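Local atomic coordinates of YesW protein (Bacillus subtilis, PDB entry 2ZUX), a protein that cleaves the rhamnogalacturonan backbone of plant cell-wall pectin internally by an eliminative mechanism, working as a secreted lyase that needs calcium or manganese. Residues A[97-102]-A[110-115]; A[358-363]-A[389-394]; A[539-542]-A[546-549]. All blocks are in the same frame, centred on the assembly; numbering follows the deposited sequence.

Interaction 1. Residues A[97-102]-A[110-115]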
ATOM      1  N   ASP A  97     -18.678   6.647  -9.752  1.00 14.07           N
ATOM      2  CA  ASP A  97     -19.839   7.469  -9.423  1.00 15.15           C
ATOM      3  C   ASP A  97     -19.317   8.673  -8.650  1.00 14.99           C
ATOM      4  O   ASP A  97     -19.174   8.633  -7.427  1.00 14.95           O
ATOM      5  CB  ASP A  97     -20.862   6.675  -8.605  1.00 15.63           C
ATOM      6  CG  ASP A  97     -22.036   7.529  -8.145  1.00 18.01           C
ATOM      7  OD1 ASP A  97     -22.350   8.539  -8.813  1.00 20.67           O
ATOM      8  OD2 ASP A  97     -22.647   7.188  -7.111  1.00 20.37           O
ATOM      9  N   LYS A  98     -18.995   9.735  -9.372  1.00 15.10           N
ATOM     10  CA  LYS A  98     -18.378  10.896  -8.755  1.00 15.59           C
ATOM     11  C   LYS A  98     -19.385  11.593  -7.846  1.00 15.45           C
ATOM     12  O   LYS A  98     -20.481  11.956  -8.291  1.00 15.78           O
ATOM     13  CB  LYS A  98     -17.835  11.846  -9.827  1.00 16.14           C
ATOM     14  CG  LYS A  98     -16.997  12.999  -9.292  1.00 16.98           C
ATOM     15  CD  LYS A  98     -16.405  13.799 -10.438  1.00 18.41           C
ATOM     16  CE  LYS A  98     -15.631  14.995  -9.942  1.00 20.01           C
ATOM     17  NZ  LYS A  98     -15.175  15.826 -11.088  1.00 21.53           N
ATOM     18  N   PRO A  99     -19.029  11.766  -6.561  1.00 15.33           N
ATOM     19  CA  PRO A  99     -19.950  12.398  -5.622  1.00 15.74           C
ATOM     20  C   PRO A  99     -20.122  13.863  -5.946  1.00 15.90           C
ATOM     21  O   PRO A  99     -19.173  14.519  -6.377  1.00 15.96           O
ATOM     22  CB  PRO A  99     -19.248  12.266  -4.268  1.00 15.64           C
ATOM     23  CG  PRO A  99     -18.071  11.367  -4.489  1.00 15.89           C
ATOM     24  CD  PRO A  99     -17.755  11.382  -5.929  1.00 15.42           C
ATOM     25  N   ALA A 100     -21.340  14.361  -5.749  1.00 16.35           N
ATOM     26  CA  ALA A 100     -21.641  15.774  -5.923  1.00 16.62           C
ATOM     27  C   ALA A 100     -20.907  16.607  -4.885  1.00 16.62           C
ATOM     28  O   ALA A 100     -20.692  16.160  -3.755  1.00 17.00           O
ATOM     29  CB  ALA A 100     -23.142  16.007  -5.806  1.00 16.98           C
ATOM     30  N   GLY A 101     -20.545  17.824  -5.279  1.00 17.05           N
ATOM     31  CA  GLY A 101     -19.925  18.783  -4.374  1.00 17.51           C
ATOM     32  C   GLY A 101     -20.890  19.276  -3.315  1.00 17.68           C
ATOM     33  O   GLY A 101     -22.079  18.953  -3.336  1.00 18.28           O
ATOM     34  N   GLY A 102     -20.366  20.050  -2.374  1.00 17.72           N
ATOM     35  CA  GLY A 102     -21.173  20.573  -1.288  1.00 18.07           C
ATOM     36  C   GLY A 102     -20.675  21.908  -0.800  1.00 17.95           C
ATOM     37  O   GLY A 102     -19.814  22.537  -1.424  1.00 17.37           O
ATOM     38  N   TYR A 110     -17.030  22.997  -2.230  1.00 15.98           N
ATOM     39  CA  TYR A 110     -15.983  22.016  -2.486  1.00 15.31           C
ATOM     40  C   TYR A 110     -16.483  20.963  -3.455  1.00 15.05           C
ATOM     41  O   TYR A 110     -17.687  20.711  -3.556  1.00 15.25           O
ATOM     42  CB  TYR A 110     -15.496  21.344  -1.191  1.00 15.73           C
ATOM     43  CG  TYR A 110     -16.602  20.685  -0.411  1.00 16.22           C
ATOM     44  CD1 TYR A 110     -16.962  19.355  -0.648  1.00 14.96           C
ATOM     45  CD2 TYR A 110     -17.301  21.396   0.560  1.00 16.37           C
ATOM     46  CE1 TYR A 110     -17.998  18.761   0.065  1.00 16.90           C
ATOM     47  CE2 TYR A 110     -18.319  20.818   1.272  1.00 18.73           C
ATOM     48  CZ  TYR A 110     -18.668  19.509   1.026  1.00 18.34           C
ATOM     49  OH  TYR A 110     -19.695  18.973   1.763  1.00 21.57           O
ATOM     50  N   THR A 111     -15.536  20.332  -4.139  1.00 14.30           N
ATOM     51  CA  THR A 111     -15.831  19.241  -5.055  1.00 14.40           C
ATOM     52  C   THR A 111     -14.967  18.048  -4.674  1.00 13.95           C
ATOM     53  O   THR A 111     -14.078  18.163  -3.818  1.00 14.04           O
ATOM     54  CB  THR A 111     -15.540  19.632  -6.517  1.00 14.43           C
ATOM     55  OG1 THR A 111     -14.190  20.088  -6.628  1.00 15.18           O
ATOM     56  CG2 THR A 111     -16.493  20.733  -6.992  1.00 15.93           C
ATOM     57  N   TYR A 112     -15.226  16.912  -5.306  1.00 13.23           N
ATOM     58  CA  TYR A 112     -14.503  15.679  -4.982  1.00 12.56           C
ATOM     59  C   TYR A 112     -13.563  15.220  -6.077  1.00 12.93           C
ATOM     60  O   TYR A 112     -13.850  15.377  -7.264  1.00 13.53           O
ATOM     61  CB  TYR A 112     -15.495  14.568  -4.676  1.00 12.72           C
ATOM     62  CG  TYR A 112     -16.100  14.713  -3.308  1.00 12.39           C
ATOM     63  CD1 TYR A 112     -17.357  15.293  -3.130  1.00 13.11           C
ATOM     64  CD2 TYR A 112     -15.403  14.286  -2.180  1.00 11.97           C
ATOM     65  CE1 TYR A 112     -17.906  15.426  -1.851  1.00 13.32           C
ATOM     66  CE2 TYR A 112     -15.930  14.425  -0.909  1.00 12.07           C
ATOM     67  CZ  TYR A 112     -17.184  14.994  -0.748  1.00 12.61           C
ATOM     68  OH  TYR A 112     -17.727  15.128   0.502  1.00 14.68           O
ATOM     69  N   SER A 113     -12.444  14.631  -5.663  1.00 12.32           N
ATOM     70  CA  SER A 113     -11.559  13.938  -6.581  1.00 11.93           C
ATOM     71  C   SER A 113     -11.225  12.565  -6.010  1.00 11.57           C
ATOM     72  O   SER A 113     -11.185  12.368  -4.777  1.00 11.20           O
ATOM     73  CB  SER A 113     -10.289  14.742  -6.845  1.00 12.15           C
ATOM     74  OG  SER A 113      -9.558  14.956  -5.649  1.00 12.13           O
ATOM     75  N   ALA A 114     -11.030  11.607  -6.908  1.00 11.17           N
ATOM     76  CA  ALA A 114     -10.640  10.257  -6.522  1.00 10.77           C
ATOM     77  C   ALA A 114      -9.242  10.332  -5.911  1.00 10.32           C
ATOM     78  O   ALA A 114      -8.377  11.035  -6.422  1.00 11.16           O
ATOM     79  CB  ALA A 114     -10.656   9.361  -7.726  1.00 11.26           C
ATOM     80  N   ASN A 115      -9.024   9.635  -4.800  1.00  9.43           N
ATOM     81  CA  ASN A 115      -7.774   9.777  -4.062  1.00  9.36           C
ATOM     82  C   ASN A 115      -7.187   8.380  -3.803  1.00  9.28           C
ATOM     83  O   ASN A 115      -7.202   7.539  -4.709  1.00  9.50           O
ATOM     84  CB  ASN A 115      -8.035  10.620  -2.802  1.00  9.34           C
ATOM     85  CG  ASN A 115      -6.770  11.216  -2.203  1.00  9.24           C
ATOM     86  OD1 ASN A 115      -6.277  12.283  -2.632  1.00 11.88           O
ATOM     87  ND2 ASN A 115      -6.274  10.577  -1.171  1.00  7.77           N
TER
HETATM   88  O   HOH W   1     -12.843  16.931  -9.384  1.00 27.01           O
HETATM   89  O   HOH W   2     -17.603  16.795  -6.818  1.00 17.10           O

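Interaction 2. Residues A[358-363]-A[389-394]. With CA (calcium ion), chain C.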
ATOM      1  N   THR A 358      16.104   4.547  17.285  1.00 12.05           N
ATOM      2  CA  THR A 358      17.390   5.091  16.845  1.00 11.78           C
ATOM      3  C   THR A 358      17.591   6.504  17.387  1.00 11.93           C
ATOM      4  O   THR A 358      18.691   7.036  17.325  1.00 12.30           O
ATOM      5  CB  THR A 358      17.513   5.150  15.323  1.00 12.06           C
ATOM      6  OG1 THR A 358      16.586   6.121  14.825  1.00 11.22           O
ATOM      7  CG2 THR A 358      17.253   3.785  14.694  1.00 12.54           C
ATOM      8  N   GLY A 359      16.522   7.106  17.904  1.00 11.43           N
ATOM      9  CA  GLY A 359      16.583   8.471  18.417  1.00 11.77           C
ATOM     10  C   GLY A 359      16.645   9.542  17.347  1.00 11.83           C
ATOM     11  O   GLY A 359      16.758  10.723  17.672  1.00 12.60           O
ATOM     12  N   LEU A 360      16.559   9.150  16.074  1.00 11.47           N
ATOM     13  CA  LEU A 360      16.730  10.095  14.966  1.00 11.51           C
ATOM     14  C   LEU A 360      15.465  10.883  14.658  1.00 11.14           C
ATOM     15  O   LEU A 360      15.496  11.844  13.882  1.00 11.78           O
ATOM     16  CB  LEU A 360      17.282   9.385  13.726  1.00 11.90           C
ATOM     17  CG  LEU A 360      18.699   8.834  13.912  1.00 11.99           C
ATOM     18  CD1 LEU A 360      19.039   7.881  12.781  1.00 13.41           C
ATOM     19  CD2 LEU A 360      19.743   9.951  14.038  1.00 14.97           C
ATOM     20  N   GLY A 361      14.351  10.475  15.262  1.00 10.70           N
ATOM     21  CA  GLY A 361      13.127  11.250  15.184  1.00 11.10           C
ATOM     22  C   GLY A 361      12.352  11.093  13.890  1.00 10.64           C
ATOM     23  O   GLY A 361      12.675  10.262  13.025  1.00 11.21           O
ATOM     24  N   HIS A 362      11.332  11.935  13.770  1.00 10.96           N
ATOM     25  CA  HIS A 362      10.339  11.887  12.706  1.00 10.32           C
ATOM     26  C   HIS A 362      10.918  12.090  11.313  1.00 10.66           C
ATOM     27  O   HIS A 362      11.806  12.918  11.113  1.00 10.72           O
ATOM     28  CB  HIS A 362       9.296  12.980  12.983  1.00 10.43           C
ATOM     29  CG  HIS A 362       8.413  13.279  11.813  1.00 10.19           C
ATOM     30  ND1 HIS A 362       7.359  12.467  11.457  1.00 11.17           N
ATOM     31  CD2 HIS A 362       8.431  14.291  10.913  1.00 10.41           C
ATOM     32  CE1 HIS A 362       6.779  12.953  10.376  1.00 10.96           C
ATOM     33  NE2 HIS A 362       7.403  14.065  10.030  1.00 10.46           N
ATOM     34  N   GLY A 363      10.370  11.360  10.343  1.00 10.11           N
ATOM     35  CA  GLY A 363      10.656  11.615   8.941  1.00 10.49           C
ATOM     36  C   GLY A 363       9.480  11.331   8.025  1.00  9.54           C
ATOM     37  O   GLY A 363       8.402  10.931   8.474  1.00  9.36           O
ATOM     38  N   ALA A 389      19.267  16.555  13.410  1.00 18.49           N
ATOM     39  CA  ALA A 389      19.475  15.121  13.542  1.00 17.44           C
ATOM     40  C   ALA A 389      20.897  14.743  13.138  1.00 16.97           C
ATOM     41  O   ALA A 389      21.465  15.319  12.210  1.00 16.35           O
ATOM     42  CB  ALA A 389      18.461  14.356  12.698  1.00 17.27           C
ATOM     43  N   LYS A 390      21.461  13.777  13.856  1.00 16.71           N
ATOM     44  CA  LYS A 390      22.775  13.211  13.569  1.00 17.04           C
ATOM     45  C   LYS A 390      22.888  12.754  12.110  1.00 15.54           C
ATOM     46  O   LYS A 390      23.930  12.909  11.466  1.00 14.73           O
ATOM     47  CB  LYS A 390      23.027  12.054  14.549  1.00 17.54           C
ATOM     48  CG  LYS A 390      24.210  11.156  14.274  1.00 19.56           C
ATOM     49  CD  LYS A 390      24.449  10.237  15.477  1.00 19.63           C
ATOM     50  CE  LYS A 390      25.525   9.191  15.224  1.00 24.82           C
ATOM     51  NZ  LYS A 390      26.779   9.737  14.650  1.00 26.43           N
ATOM     52  N   TYR A 391      21.796  12.185  11.600  1.00 14.47           N
ATOM     53  CA  TYR A 391      21.704  11.784  10.200  1.00 13.63           C
ATOM     54  C   TYR A 391      20.422  12.308   9.570  1.00 12.96           C
ATOM     55  O   TYR A 391      19.368  12.287  10.209  1.00 13.04           O
ATOM     56  CB  TYR A 391      21.715  10.255  10.068  1.00 14.15           C
ATOM     57  CG  TYR A 391      22.895   9.551  10.705  1.00 14.75           C
ATOM     58  CD1 TYR A 391      24.209   9.860  10.335  1.00 15.69           C
ATOM     59  CD2 TYR A 391      22.699   8.554  11.658  1.00 15.36           C
ATOM     60  CE1 TYR A 391      25.288   9.201  10.915  1.00 16.35           C
ATOM     61  CE2 TYR A 391      23.769   7.897  12.241  1.00 15.80           C
ATOM     62  CZ  TYR A 391      25.057   8.217  11.861  1.00 16.40           C
ATOM     63  OH  TYR A 391      26.117   7.561  12.447  1.00 17.95           O
ATOM     64  N   GLY A 392      20.515  12.778   8.328  1.00 12.11           N
ATOM     65  CA  GLY A 392      19.329  13.091   7.525  1.00 11.76           C
ATOM     66  C   GLY A 392      18.806  11.871   6.789  1.00 11.60           C
ATOM     67  O   GLY A 392      17.666  11.850   6.334  1.00 11.51           O
ATOM     68  N   LEU A 393      19.662  10.868   6.643  1.00 11.17           N
ATOM     69  CA  LEU A 393      19.267   9.593   6.058  1.00 12.19           C
ATOM     70  C   LEU A 393      19.992   8.507   6.822  1.00 11.59           C
ATOM     71  O   LEU A 393      21.183   8.631   7.122  1.00 11.67           O
ATOM     72  CB  LEU A 393      19.540   9.541   4.551  1.00 14.04           C
ATOM     73  CG  LEU A 393      20.843  10.097   3.976  1.00 15.78           C
ATOM     74  CD1 LEU A 393      21.263   9.341   2.729  1.00 17.19           C
ATOM     75  CD2 LEU A 393      20.721  11.599   3.672  1.00 17.05           C
ATOM     76  N   SER A 394      19.256   7.458   7.167  1.00 10.72           N
ATOM     77  CA  SER A 394      19.805   6.392   7.985  1.00 10.33           C
ATOM     78  C   SER A 394      19.470   5.051   7.358  1.00 10.16           C
ATOM     79  O   SER A 394      18.395   4.860   6.789  1.00 10.46           O
ATOM     80  CB  SER A 394      19.298   6.473   9.429  1.00 10.83           C
ATOM     81  OG  SER A 394      17.891   6.315   9.518  1.00 10.54           O
TER
HETATM   82 CA    CA C 629       7.039  15.316   8.294  1.00  5.84          CA
HETATM   83  O   HOH W   3      16.316   5.719  12.067  1.00 11.34           O
HETATM   84  O   HOH W   4       6.190  16.862   9.561  1.00 11.13           O
HETATM   85  O   HOH W   5       6.586  16.629   6.687  1.00 13.06           O

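Interaction 3. Residues A[539-542]-A[546-549]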
ATOM      1  N   TYR A 539       6.499 -15.478  -8.170  1.00 11.54           N
ATOM      2  CA  TYR A 539       5.203 -15.601  -7.516  1.00 11.52           C
ATOM      3  C   TYR A 539       4.508 -14.254  -7.469  1.00 11.15           C
ATOM      4  O   TYR A 539       5.151 -13.221  -7.266  1.00 11.73           O
ATOM      5  CB  TYR A 539       5.357 -16.145  -6.099  1.00 12.58           C
ATOM      6  CG  TYR A 539       5.721 -17.607  -6.082  1.00 13.03           C
ATOM      7  CD1 TYR A 539       4.782 -18.567  -6.430  1.00 13.15           C
ATOM      8  CD2 TYR A 539       7.005 -18.029  -5.732  1.00 13.96           C
ATOM      9  CE1 TYR A 539       5.103 -19.910  -6.430  1.00 14.77           C
ATOM     10  CE2 TYR A 539       7.335 -19.382  -5.734  1.00 15.17           C
ATOM     11  CZ  TYR A 539       6.378 -20.311  -6.083  1.00 14.41           C
ATOM     12  OH  TYR A 539       6.692 -21.654  -6.086  1.00 15.87           O
ATOM     13  N   THR A 540       3.191 -14.261  -7.653  1.00 10.66           N
ATOM     14  CA  THR A 540       2.440 -13.018  -7.557  1.00 11.18           C
ATOM     15  C   THR A 540       2.831 -12.293  -6.268  1.00 10.54           C
ATOM     16  O   THR A 540       2.960 -12.900  -5.201  1.00 10.18           O
ATOM     17  CB  THR A 540       0.914 -13.230  -7.666  1.00 11.65           C
ATOM     18  OG1 THR A 540       0.267 -11.952  -7.565  1.00 12.71           O
ATOM     19  CG2 THR A 540       0.372 -14.141  -6.566  1.00 11.52           C
ATOM     20  N   LEU A 541       3.055 -10.990  -6.381  1.00 10.23           N
ATOM     21  CA  LEU A 541       3.599 -10.244  -5.249  1.00 10.34           C
ATOM     22  C   LEU A 541       2.623 -10.173  -4.078  1.00  9.89           C
ATOM     23  O   LEU A 541       3.033 -10.011  -2.932  1.00  9.71           O
ATOM     24  CB  LEU A 541       4.058  -8.854  -5.694  1.00 10.29           C
ATOM     25  CG  LEU A 541       5.037  -8.812  -6.874  1.00 11.05           C
ATOM     26  CD1 LEU A 541       5.471  -7.372  -7.144  1.00 12.37           C
ATOM     27  CD2 LEU A 541       6.254  -9.727  -6.632  1.00 11.76           C
ATOM     28  N   MET A 542       1.334 -10.344  -4.368  1.00  9.82           N
ATOM     29  CA  MET A 542       0.310 -10.351  -3.335  1.00 10.28           C
ATOM     30  C   MET A 542       0.369 -11.610  -2.471  1.00 10.21           C
ATOM     31  O   MET A 542      -0.337 -11.701  -1.464  1.00 10.08           O
ATOM     32  CB  MET A 542      -1.075 -10.176  -3.959  1.00 10.52           C
ATOM     33  CG  MET A 542      -1.247  -8.817  -4.627  1.00 11.15           C
ATOM     34  SD  MET A 542      -0.997  -7.382  -3.564  1.00 10.95           S
ATOM     35  CE  MET A 542      -2.691  -7.095  -3.031  1.00 11.40           C
ATOM     36  N   VAL A 546       5.423  -9.514   2.998  1.00 11.71           N
ATOM     37  CA  VAL A 546       5.710  -8.093   3.253  1.00 10.97           C
ATOM     38  C   VAL A 546       5.064  -7.205   2.181  1.00 10.36           C
ATOM     39  O   VAL A 546       4.522  -6.128   2.493  1.00 10.41           O
ATOM     40  CB  VAL A 546       7.244  -7.833   3.356  1.00 10.84           C
ATOM     41  CG1 VAL A 546       7.562  -6.347   3.382  1.00 11.46           C
ATOM     42  CG2 VAL A 546       7.791  -8.500   4.600  1.00 11.04           C
ATOM     43  N   TYR A 547       5.114  -7.642   0.926  1.00  9.39           N
ATOM     44  CA  TYR A 547       4.499  -6.878  -0.150  1.00  9.38           C
ATOM     45  C   TYR A 547       2.996  -6.736   0.072  1.00  9.46           C
ATOM     46  O   TYR A 547       2.441  -5.642  -0.059  1.00  9.38           O
ATOM     47  CB  TYR A 547       4.785  -7.526  -1.506  1.00  9.27           C
ATOM     48  CG  TYR A 547       4.315  -6.692  -2.677  1.00  8.46           C
ATOM     49  CD1 TYR A 547       5.189  -5.860  -3.359  1.00  8.48           C
ATOM     50  CD2 TYR A 547       2.989  -6.748  -3.094  1.00  8.45           C
ATOM     51  CE1 TYR A 547       4.750  -5.082  -4.434  1.00  7.66           C
ATOM     52  CE2 TYR A 547       2.537  -5.985  -4.156  1.00  7.99           C
ATOM     53  CZ  TYR A 547       3.419  -5.169  -4.823  1.00  8.10           C
ATOM     54  OH  TYR A 547       2.938  -4.433  -5.878  1.00  8.74           O
ATOM     55  N   ARG A 548       2.323  -7.839   0.389  1.00  9.33           N
ATOM     56  CA  ARG A 548       0.867  -7.796   0.562  1.00  9.21           C
ATOM     57  C   ARG A 548       0.484  -6.810   1.654  1.00  9.41           C
ATOM     58  O   ARG A 548      -0.508  -6.077   1.546  1.00  9.36           O
ATOM     59  CB  ARG A 548       0.311  -9.188   0.886  1.00  9.77           C
ATOM     60  CG  ARG A 548      -1.199  -9.231   1.160  1.00  9.34           C
ATOM     61  CD  ARG A 548      -1.945  -8.782  -0.075  1.00  9.52           C
ATOM     62  NE  ARG A 548      -3.397  -8.629   0.079  1.00 10.59           N
ATOM     63  CZ  ARG A 548      -4.012  -7.494   0.413  1.00 10.02           C
ATOM     64  NH1 ARG A 548      -3.310  -6.409   0.740  1.00 10.21           N
ATOM     65  NH2 ARG A 548      -5.340  -7.460   0.465  1.00  9.97           N
ATOM     66  N   LEU A 549       1.262  -6.809   2.729  1.00  8.89           N
ATOM     67  CA  LEU A 549       1.013  -5.884   3.828  1.00  9.49           C
ATOM     68  C   LEU A 549       1.294  -4.441   3.419  1.00  8.87           C
ATOM     69  O   LEU A 549       0.595  -3.538   3.867  1.00  8.73           O
ATOM     70  CB  LEU A 549       1.805  -6.278   5.081  1.00  9.76           C
ATOM     71  CG  LEU A 549       1.484  -7.690   5.594  1.00 11.45           C
ATOM     72  CD1 LEU A 549       2.316  -7.988   6.831  1.00 13.71           C
ATOM     73  CD2 LEU A 549       0.004  -7.864   5.892  1.00 13.39           C
TER

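Interaction 1. Residues A[97-102]-A[110-115]
Tyr110 and Gly102 form a reciprocal backbone pair, an antiparallel hydrogen-bonded pair: Tyr110 N donates to Gly102 O at 2.9 Å, and Gly102 N returns a bond to Tyr110 O at 3.0 Å. The phenol of Tyr110 then folds back over its own partner. With chi1 at 56°, CG sits between the backbone N and the carbonyl carbon, which swings the ring across the glycine and gives a CH-pi contact, Gly102 CA lying 3.9 Å from the ring centroid of Tyr110. A glycine suits this place, because a CB would fall about on the Tyr110 hydroxyl and probably could not be fitted without moving the ring. Gly101 is under a similar restriction beside Thr111, since a CB there would probably collide with Tyr110 O. At Tyr112 the partner is no longer a strand but the loop of Pro99, and a water bridges the two backbones, accepting from Tyr112 N and donating to Pro99 O. The Tyr112 side chain adds direct contact: Pro99 CB packs against Tyr112 CD1 at 3.7 Å, the two groups crossing at about a right angle, while Ala100 O lies in the ring plane at the edge, 3.5 Å from Tyr112 CE1. The extended Lys98 chain brings NZ to a second water that donates to Tyr112 O; the same ammonium also bonds Asp521 O. Backbone and water bonds do not depend on side-chain identity, so the glycines and tyrosines here are matched by fit: Tyr110 borders a bound rhamnose, and Tyr112 OH bonds the backbone O of Asp150, a carbohydrate-binding residue.

Interaction 2. Residues A[358-363]-A[389-394]
Leu360 carries this contact almost alone, pushing its side chain from the loop 358-363 toward the segment 389-394. Its CB points the same way, chi1 (-65°) aims CG at that segment, and chi2 (167°) spreads the two methyls. CD1 lies 3.6 Å from Ser394 CB and meets the Tyr391 ring at its edge, in the ring plane, 3.9 Å from Tyr391 CD2. CD2 rests 3.9 Å from Lys390 CB, near the backbone N of Tyr391. A forked aliphatic group suits a place that asks for apolar contact in two directions and no polar bond. Cut back to an alanine, the position would probably lose both methyl contacts, leaving the Tyr391 ring edge and Ser394 CB without their apolar partner. The backbone of Leu360 is steadied by an ST turn, in which its N donates to Thr358 OG1 at 3.3 Å; a water joins that hydroxyl to Ser394 OG. Two residues on, His362 NE2 binds a calcium ion at 2.2 Å, completed by two waters together with His326, Asp364 and Glu385. Leu360 also touches Ile403 of strand 403-407, as does Tyr391, while Gly392 and Leu393 both face Val407 in a classic beta bulge. The loop leaving strand 354-357, an outer strand of one four-stranded antiparallel sheet, is in this way packed against the loop leading into strand 393-397 of the next sheet and that strand's second residue, Ser394.

Interaction 3. Residues A[539-542]-A[546-549]
Leu541 lies over one face of the Tyr547 ring, its CB 3.5 Å from the ring centroid of Tyr547 and only 12° off the ring normal, a CH-pi contact close to the middle of the ring. CD1 of the same leucine extends along that face to Tyr547 CE1, at 3.6 Å. Met542 uses another side of the ring: its sulfur sits at the edge, in plane, 3.8 Å from Tyr547 CE2, as a Met-aromatic contact. Bent at chi2 and chi3 (-58° and -93°), the thioether chain carries its methyl onward to Arg548, where Met542 CE lies over one face of the guanidinium and 3.5 Å from Arg548 CD. A flexible, polarisable methionine suits a spot that must serve both an aromatic edge and a flat cation.

A second shell fixes these groups. Tyr547 OH bonds Glu513 and the backbone N of Asp506, a calcium-binding residue that also accepts from Leu541 N and Thr540 OG1 through OD2, so that one carboxylate ties down the segment that carries the leucine. Arg548 forms a salt bridge with Glu6, which probably offsets the charge of a buried guanidinium. Asp544 OD2 accepts from the backbone N of Val546 and of Tyr547, holding the backbone ahead of the helical residues. The result is a 3-10 turn packed against helix 547-553, a rare helix in a beta-propeller protein, beside a calcium site.

How the interactions relate
Along the chain the three contacts come in series, each closing before the next opens, and all lie in the family 11 C-terminal domain, a beta-propeller. Interactions 1 and 2 have centres about 38 Å apart, interactions 1 and 3 about 31 Å, and interactions 2 and 3 about 29 Å; none touches another, and nearest atoms stay about 15 Å or more apart. Interaction 1, at the edge of one sheet, and interaction 2, between two successive sheets, lie farther from the chain centre (about 23 and 24 Å) than interaction 3 (about 10 Å). Sugar binding marks interaction 1, while calcium lies in or near interactions 2 and 3, consistent with a structural role for the metal.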